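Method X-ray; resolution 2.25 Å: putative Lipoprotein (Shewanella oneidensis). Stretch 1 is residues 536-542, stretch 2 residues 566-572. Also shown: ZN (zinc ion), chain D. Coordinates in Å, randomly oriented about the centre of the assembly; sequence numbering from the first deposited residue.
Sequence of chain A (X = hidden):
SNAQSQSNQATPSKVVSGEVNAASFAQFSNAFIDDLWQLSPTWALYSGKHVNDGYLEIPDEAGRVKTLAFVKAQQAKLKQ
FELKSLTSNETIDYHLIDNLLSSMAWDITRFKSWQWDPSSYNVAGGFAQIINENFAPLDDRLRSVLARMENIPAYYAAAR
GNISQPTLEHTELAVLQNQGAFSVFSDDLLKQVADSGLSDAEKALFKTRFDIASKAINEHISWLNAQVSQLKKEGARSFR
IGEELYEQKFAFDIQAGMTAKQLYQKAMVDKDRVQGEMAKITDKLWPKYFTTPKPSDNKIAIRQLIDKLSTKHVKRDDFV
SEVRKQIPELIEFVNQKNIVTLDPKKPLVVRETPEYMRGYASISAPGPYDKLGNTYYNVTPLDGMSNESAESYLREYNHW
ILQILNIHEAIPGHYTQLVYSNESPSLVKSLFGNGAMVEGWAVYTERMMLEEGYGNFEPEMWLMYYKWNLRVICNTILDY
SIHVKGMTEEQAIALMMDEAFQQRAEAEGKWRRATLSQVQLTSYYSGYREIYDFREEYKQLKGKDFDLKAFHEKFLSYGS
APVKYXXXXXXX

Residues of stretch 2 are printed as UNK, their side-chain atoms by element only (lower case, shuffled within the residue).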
# COMPACT_ATOMS: atom_id res chain seq x y z
N GLU A 536 -9.95 -18.71 -14.05
CA GLU A 536 -9.84 -19.95 -14.81
C GLU A 536 -10.78 -21.00 -14.25
O GLU A 536 -11.32 -21.78 -14.99
CB GLU A 536 -8.41 -20.46 -14.86
CG GLU A 536 -7.43 -19.54 -15.61
CD GLU A 536 -7.85 -19.19 -17.05
OE1 GLU A 536 -7.88 -20.10 -17.92
OE2 GLU A 536 -8.15 -18.00 -17.32
N GLU A 537 -10.98 -21.01 -12.94
CA GLU A 537 -11.95 -21.89 -12.28
C GLU A 537 -13.39 -21.60 -12.71
O GLU A 537 -14.20 -22.50 -12.89
CB GLU A 537 -11.82 -21.73 -10.76
CG GLU A 537 -12.91 -22.44 -9.96
CD GLU A 537 -12.76 -22.26 -8.47
OE1 GLU A 537 -12.19 -21.26 -8.01
OE2 GLU A 537 -13.25 -23.13 -7.73
N TYR A 538 -13.70 -20.33 -12.89
CA TYR A 538 -15.02 -19.94 -13.33
C TYR A 538 -15.25 -20.27 -14.81
O TYR A 538 -16.36 -20.65 -15.19
CB TYR A 538 -15.18 -18.46 -13.10
CG TYR A 538 -16.58 -17.96 -13.00
CD1 TYR A 538 -17.25 -18.02 -11.81
CD2 TYR A 538 -17.19 -17.32 -14.07
CE1 TYR A 538 -18.53 -17.52 -11.69
CE2 TYR A 538 -18.46 -16.80 -13.95
CZ TYR A 538 -19.11 -16.91 -12.75
OH TYR A 538 -20.36 -16.41 -12.59
N LYS A 539 -14.22 -20.11 -15.64
CA LYS A 539 -14.27 -20.57 -17.03
C LYS A 539 -14.64 -22.05 -17.11
O LYS A 539 -15.52 -22.44 -17.89
CB LYS A 539 -12.93 -20.36 -17.73
CG LYS A 539 -12.85 -19.15 -18.65
CD LYS A 539 -11.41 -18.63 -18.75
CE LYS A 539 -11.06 -18.08 -20.13
NZ LYS A 539 -10.06 -17.00 -20.09
N GLN A 540 -13.96 -22.86 -16.29
CA GLN A 540 -14.24 -24.30 -16.18
C GLN A 540 -15.68 -24.61 -15.82
O GLN A 540 -16.27 -25.52 -16.38
CB GLN A 540 -13.36 -24.95 -15.11
CG GLN A 540 -12.02 -25.46 -15.61
CD GLN A 540 -12.06 -26.92 -16.02
OE1 GLN A 540 -13.14 -27.53 -16.14
NE2 GLN A 540 -10.88 -27.50 -16.22
N LEU A 541 -16.23 -23.87 -14.87
CA LEU A 541 -17.58 -24.13 -14.39
C LEU A 541 -18.65 -23.71 -15.37
O LEU A 541 -19.62 -24.42 -15.52
CB LEU A 541 -17.81 -23.47 -13.03
CG LEU A 541 -17.41 -24.30 -11.79
CD1 LEU A 541 -16.93 -25.72 -12.12
CD2 LEU A 541 -16.37 -23.58 -10.94
N LYS A 542 -18.48 -22.58 -16.05
CA LYS A 542 -19.49 -22.10 -17.02
C LYS A 542 -19.28 -22.63 -18.45
O LYS A 542 -20.18 -22.55 -19.27
CB LYS A 542 -19.50 -20.57 -17.05
CG LYS A 542 -19.80 -19.90 -15.72
CD LYS A 542 -21.13 -20.35 -15.10
CE LYS A 542 -21.38 -19.67 -13.76
NZ LYS A 542 -22.42 -20.34 -12.94
N UNK A 566 -15.13 -12.64 -2.44
CA UNK A 566 -15.77 -12.42 -3.72
C UNK A 566 -16.00 -13.75 -4.44
O UNK A 566 -17.10 -14.00 -4.94
c UNK A 566 -14.94 -10.07 -4.02
c UNK A 566 -15.00 -11.48 -4.63
c UNK A 566 -15.64 -11.44 -6.02
c UNK A 566 -13.90 -9.18 -4.69
N UNK A 567 -14.99 -14.61 -4.43
CA UNK A 567 -15.11 -15.95 -4.99
C UNK A 567 -16.25 -16.71 -4.33
O UNK A 567 -17.08 -17.31 -5.01
n UNK A 567 -13.34 -22.45 -4.89
c UNK A 567 -13.16 -21.21 -4.53
n UNK A 567 -12.74 -20.31 -5.42
c UNK A 567 -13.83 -16.73 -4.78
c UNK A 567 -13.91 -18.19 -5.20
c UNK A 567 -12.53 -18.89 -5.14
n UNK A 567 -13.37 -20.87 -3.26
N UNK A 568 -16.26 -16.72 -3.01
CA UNK A 568 -17.28 -17.49 -2.25
C UNK A 568 -18.69 -16.96 -2.61
O UNK A 568 -19.60 -17.75 -2.84
c UNK A 568 -17.00 -17.40 -0.74
c UNK A 568 -17.01 -18.62 1.56
n UNK A 568 -17.82 -19.11 2.52
o UNK A 568 -15.80 -18.33 1.78
c UNK A 568 -17.67 -18.46 0.15
N UNK A 569 -18.87 -15.64 -2.70
CA UNK A 569 -20.20 -15.09 -2.99
C UNK A 569 -20.59 -15.41 -4.43
O UNK A 569 -21.73 -15.71 -4.66
c UNK A 569 -21.34 -13.56 -0.43
c UNK A 569 -20.30 -13.58 -2.73
c UNK A 569 -19.67 -11.76 -1.08
c UNK A 569 -20.11 -13.23 -1.25
N UNK A 570 -19.63 -15.36 -5.36
CA UNK A 570 -19.91 -15.63 -6.76
C UNK A 570 -20.19 -17.09 -7.00
O UNK A 570 -20.96 -17.40 -7.91
c UNK A 570 -18.15 -13.61 -10.68
se UNK A 570 -17.44 -12.93 -9.00
c UNK A 570 -18.82 -13.65 -7.91
c UNK A 570 -18.78 -15.13 -7.70
N UNK A 571 -19.61 -18.00 -6.20
CA UNK A 571 -19.87 -19.45 -6.38
C UNK A 571 -21.13 -19.94 -5.66
O UNK A 571 -21.76 -20.87 -6.12
c UNK A 571 -17.94 -20.57 -8.40
c UNK A 571 -18.65 -20.31 -5.99
c UNK A 571 -16.30 -21.08 -6.56
c UNK A 571 -17.47 -20.21 -6.99
N UNK A 572 -21.45 -19.33 -4.51
CA UNK A 572 -22.70 -19.57 -3.74
C UNK A 572 -23.87 -18.77 -4.34
O UNK A 572 -24.50 -19.15 -5.34
o UNK A 572 -24.51 -18.60 0.82
c UNK A 572 -23.63 -18.40 -0.09
c UNK A 572 -22.49 -19.10 -2.29
c UNK A 572 -23.65 -19.33 -1.32
o UNK A 572 -22.77 -17.47 -0.03
ZN ZN D . -23.01 -16.67 1.78
O HOH W 1 -23.61 -17.82 3.32

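Position 566 has four side-chain carbons and no other element. The chain forks at its first carbon, CB, and one arm is two carbons long. Nothing on stretch 1 lies within reach. Branching at CB with unequal arms identifies I566.

Position 567 carries three carbons, then a nitrogen, then a carbon bearing two more nitrogens. This is a guanidinium on an extended stem. The inner nitrogen lies 2.8 Å from E537 OE1, and one of the two outer nitrogens lies 2.9 Å from E537 OE2. The residue is R567, and the two nitrogens are NE and NH2.

Position 568 has three carbons, the third carrying one oxygen and one nitrogen. That is a carboxamide at the end of a two-carbon stem. It does not reach stretch 1 and touches a crystal neighbour. It is Q568.

Position 569 has four carbons, forked at the second. It makes no contact with stretch 1 and also meets a crystal neighbour. It is L569.

Position 570 has an unbranched chain of two carbons, a selenium and a terminal carbon. The terminal carbon lies 4.0 Å from Y538 CZ. Selenium in this place marks selenomethionine, named here M570, and the terminal carbon is CE.

Position 571 again has four carbons forked at the second. One terminal carbon lies 4.3 Å from Y538 CD1 and 4.2 Å from L541 CD2; the other lies 3.9 Å from E537 OE2. It is L571; these carbons are CD2 and CD1 respectively.

Position 572 has three carbons, the third carrying two oxygens. It does not touch stretch 1. One oxygen binds the zinc ion at 2.0 Å. The other accepts a hydrogen bond from water 1, which also binds the zinc. The residue is E572, and the oxygens are OE1 and OE2.

The two helices run nearly parallel, with 8° between their directions. Their axes come no closer than 12.2 Å, so side chains bridge the gap. The contact is small, burying 259 Å² in total. Its polar part is a salt bridge with two hydrogen bonds: R567 NE to E537 OE1 and R567 NH2 to E537 OE2. Both are nearly straight, at 178° and 167°, so the carboxylate pairs with the guanidinium edge. The apolar part joins Y538 to M570 and L571, and L541 to L571. L571 and M570 approach the Y538 ring obliquely. L571 touches E537, Y538 and L541, linking the apolar patch to the charged pair.

Stretch 2 566-572: IRQLMLE
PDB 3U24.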